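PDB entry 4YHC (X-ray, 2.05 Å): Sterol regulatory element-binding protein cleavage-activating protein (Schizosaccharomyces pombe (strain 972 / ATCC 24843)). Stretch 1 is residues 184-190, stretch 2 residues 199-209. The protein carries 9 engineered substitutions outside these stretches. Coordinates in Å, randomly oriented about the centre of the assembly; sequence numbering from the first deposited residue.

Stretch 1 184-190: PTANRIA
Stretch 2 (199-209) TVYSKKGPVWS

Stretch 1 enters as a loop and becomes a strand at N187-A190, which lies antiparallel to strand T199-K204 of stretch 2, the axes inclined at 164° and 4.6 Å apart at closest approach. Stretch 2 then folds back through a type II' turn, K204 to V207, so that strand V207-S209 is the next neighbour of T199-K204, its axis 9.1 Å from that of N187-A190. The hairpin is held by S202 N to S209 O and S209 N to S202 O (both 2.9 Å), K204 N to V207 O (3.0 Å) and V207 N to K204 O (3.1 Å). G205 fills the turn position with phi/psi 58/-128; the positive phi favours glycine, and a CB here would clash with P206 CD. Contact between the stretches buries 503 Å² in all.

P184 (phi/psi -68/-17) does not reach stretch 2. T185 (-100/-38, chi1 m) meets the poorly ordered K204, whose side chain bends back so that its CE lies 3.5 Å from T185 O and its NZ 3.9 Å from T185 CG2. A186 is extended (-163/159) and directs its CB toward stretch 2, 3.4 Å from K203 O.

N187 (-82/132, chi1 m) opens the register opposite K203, with CA atoms 5.5 Å apart. K203 N donates to N187 O at 3.0 Å and 162°, a nearly straight bond, and the same N187 O receives a CA-H...O contact from S202 CA at 3.6 Å. The side chain of N187 passes near W208, its CB 4.4 Å from W208 CH2.

R188 (-135/144) faces S202 as a non-hydrogen-bonded pair, CA-CA 4.4 Å, both side chains on the face shared by A190 and V200. Its chi angles m, t, t and -85° carry the guanidinium to S202 (chi1 m), where R188 NH2 makes a weak hydrogen bond to S202 OG at 3.2 Å; OG lies at the edge of the guanidinium, near its plane, where the N-H groups point. R188 CA also approaches Y201 O at 3.3 Å.

I189 (-122/125) and Y201 form the hydrogen-bonded pair, CA-CA 5.2 Å. I189 N donates to Y201 O and Y201 N to I189 O, each at 2.8 Å, closing a reciprocal ring. I189 O also accepts from a water (2.9 Å) that donates to T199 O (2.8 Å), and V200 CA lies 3.4 Å from I189 O. The I189 side chain (m, m) emerges on the face opposite R188, where its CG1 packs 3.9 Å from CZ3 of W208 (chi1 m, chi2 85°), an apolar contact made obliquely to the ring. Y201 (chi1 m, chi2 -88°) starts on this face, but its end leads away from stretch 1.

A190 (-117/136) pairs with V200 without hydrogen bonds, CA-CA 4.2 Å. Back on the R188 face, A190 CB meets CG2 of V200 (chi1 t) at 4.1 Å, and A190 CA makes a CA-H...O contact with T199 O at 3.3 Å.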

# COMPACT_ATOMS: atom_id res chain seq x y z
N PRO A 184 -7.29 16.28 -0.61
CA PRO A 184 -7.68 17.52 0.10
C PRO A 184 -8.96 18.18 -0.46
O PRO A 184 -9.62 18.95 0.24
CB PRO A 184 -6.46 18.41 -0.08
CG PRO A 184 -5.31 17.46 -0.28
CD PRO A 184 -5.95 16.43 -1.19
N THR A 185 -9.37 17.81 -1.66
CA THR A 185 -10.51 18.44 -2.31
C THR A 185 -11.74 17.57 -2.14
O THR A 185 -12.84 18.08 -1.94
CB THR A 185 -10.16 18.76 -3.78
OG1 THR A 185 -9.15 19.78 -3.80
CG2 THR A 185 -11.37 19.24 -4.58
N ALA A 186 -11.59 16.25 -2.22
CA ALA A 186 -12.76 15.35 -2.19
C ALA A 186 -12.39 13.92 -1.86
O ALA A 186 -11.22 13.51 -1.98
CB ALA A 186 -13.47 15.40 -3.51
N ASN A 187 -13.38 13.15 -1.39
CA ASN A 187 -13.29 11.71 -1.36
C ASN A 187 -13.63 11.16 -2.70
O ASN A 187 -14.57 11.59 -3.31
CB ASN A 187 -14.22 11.14 -0.32
CG ASN A 187 -13.77 11.46 1.08
OD1 ASN A 187 -12.61 11.84 1.30
ND2 ASN A 187 -14.64 11.16 2.06
N ARG A 188 -12.79 10.26 -3.21
CA ARG A 188 -12.96 9.72 -4.55
C ARG A 188 -12.79 8.24 -4.55
O ARG A 188 -12.03 7.70 -3.75
CB ARG A 188 -11.95 10.34 -5.47
CG ARG A 188 -11.89 11.83 -5.50
CD ARG A 188 -11.04 12.31 -6.67
NE ARG A 188 -10.47 13.65 -6.49
CZ ARG A 188 -11.10 14.81 -6.77
NH1 ARG A 188 -10.52 15.98 -6.53
NH2 ARG A 188 -12.32 14.81 -7.23
N ILE A 189 -13.57 7.54 -5.37
CA ILE A 189 -13.37 6.12 -5.61
C ILE A 189 -13.16 5.91 -7.09
O ILE A 189 -14.03 6.29 -7.92
CB ILE A 189 -14.60 5.30 -5.21
CG1 ILE A 189 -15.00 5.61 -3.78
CG2 ILE A 189 -14.34 3.83 -5.37
CD1 ILE A 189 -14.06 5.04 -2.74
N ALA A 190 -12.05 5.27 -7.44
CA ALA A 190 -11.66 5.11 -8.86
C ALA A 190 -11.65 3.64 -9.17
O ALA A 190 -11.13 2.85 -8.38
CB ALA A 190 -10.27 5.71 -9.09
N THR A 199 -13.46 4.91 -14.20
CA THR A 199 -14.53 5.73 -13.70
C THR A 199 -14.16 6.21 -12.29
O THR A 199 -13.81 5.41 -11.40
CB THR A 199 -15.87 4.96 -13.62
OG1 THR A 199 -16.27 4.59 -14.92
CG2 THR A 199 -16.97 5.83 -13.02
N VAL A 200 -14.27 7.49 -12.08
CA VAL A 200 -14.02 8.06 -10.80
C VAL A 200 -15.35 8.63 -10.25
O VAL A 200 -15.87 9.58 -10.80
CB VAL A 200 -13.01 9.17 -10.84
CG1 VAL A 200 -12.76 9.67 -9.43
CG2 VAL A 200 -11.70 8.76 -11.50
N TYR A 201 -15.82 8.08 -9.15
CA TYR A 201 -16.91 8.73 -8.36
C TYR A 201 -16.35 9.66 -7.29
O TYR A 201 -15.61 9.22 -6.39
CB TYR A 201 -17.76 7.70 -7.65
CG TYR A 201 -18.85 7.14 -8.51
CD1 TYR A 201 -20.09 7.76 -8.58
CD2 TYR A 201 -18.65 5.98 -9.22
CE1 TYR A 201 -21.07 7.26 -9.36
CE2 TYR A 201 -19.62 5.47 -10.02
CZ TYR A 201 -20.82 6.11 -10.08
OH TYR A 201 -21.79 5.58 -10.84
N SER A 202 -16.69 10.94 -7.39
CA SER A 202 -16.23 11.95 -6.44
C SER A 202 -17.36 12.62 -5.68
O SER A 202 -18.41 12.94 -6.26
CB SER A 202 -15.45 13.02 -7.14
OG SER A 202 -14.39 12.42 -7.83
N LYS A 203 -17.09 12.87 -4.40
CA LYS A 203 -18.05 13.45 -3.50
C LYS A 203 -17.84 14.95 -3.42
O LYS A 203 -16.79 15.42 -2.96
CB LYS A 203 -17.89 12.84 -2.11
CG LYS A 203 -19.20 12.72 -1.33
CD LYS A 203 -19.02 12.87 0.16
CE LYS A 203 -20.12 12.15 0.94
NZ LYS A 203 -21.50 12.25 0.38
N LYS A 204 -18.83 15.72 -3.85
CA LYS A 204 -18.86 17.15 -3.51
C LYS A 204 -20.11 17.47 -2.69
O LYS A 204 -21.25 17.26 -3.14
CB LYS A 204 -18.73 18.06 -4.74
CG LYS A 204 -17.30 18.56 -5.01
CD LYS A 204 -16.77 19.45 -3.89
CE LYS A 204 -15.27 19.65 -3.95
NZ LYS A 204 -14.87 20.97 -4.51
N GLY A 205 -19.87 17.94 -1.46
CA GLY A 205 -20.94 18.15 -0.51
C GLY A 205 -21.67 16.84 -0.29
O GLY A 205 -21.06 15.84 -0.01
N PRO A 206 -23.00 16.83 -0.42
CA PRO A 206 -23.73 15.61 -0.10
C PRO A 206 -23.77 14.62 -1.24
O PRO A 206 -24.24 13.52 -1.03
CB PRO A 206 -25.15 16.11 0.18
CG PRO A 206 -25.31 17.34 -0.66
CD PRO A 206 -23.91 17.89 -0.93
N VAL A 207 -23.29 15.02 -2.43
CA VAL A 207 -23.53 14.28 -3.69
C VAL A 207 -22.29 13.68 -4.38
O VAL A 207 -21.32 14.39 -4.71
CB VAL A 207 -24.17 15.24 -4.73
CG1 VAL A 207 -24.59 14.48 -5.99
CG2 VAL A 207 -25.34 15.99 -4.09
N TRP A 208 -22.36 12.38 -4.63
CA TRP A 208 -21.41 11.72 -5.49
C TRP A 208 -21.71 11.92 -6.99
O TRP A 208 -22.88 11.81 -7.38
CB TRP A 208 -21.43 10.24 -5.17
CG TRP A 208 -20.88 9.94 -3.82
CD1 TRP A 208 -21.55 9.96 -2.64
CD2 TRP A 208 -19.55 9.48 -3.51
NE1 TRP A 208 -20.73 9.57 -1.62
CE2 TRP A 208 -19.49 9.27 -2.13
CE3 TRP A 208 -18.41 9.24 -4.28
CZ2 TRP A 208 -18.33 8.85 -1.49
CZ3 TRP A 208 -17.27 8.80 -3.64
CH2 TRP A 208 -17.23 8.65 -2.26
N SER A 209 -20.70 12.22 -7.81
CA SER A 209 -20.83 12.20 -9.26
C SER A 209 -19.65 11.50 -9.95
O SER A 209 -18.47 11.60 -9.52
CB SER A 209 -20.95 13.60 -9.84
OG SER A 209 -19.90 14.43 -9.44
O HOH W 1 -15.36 4.14 -9.42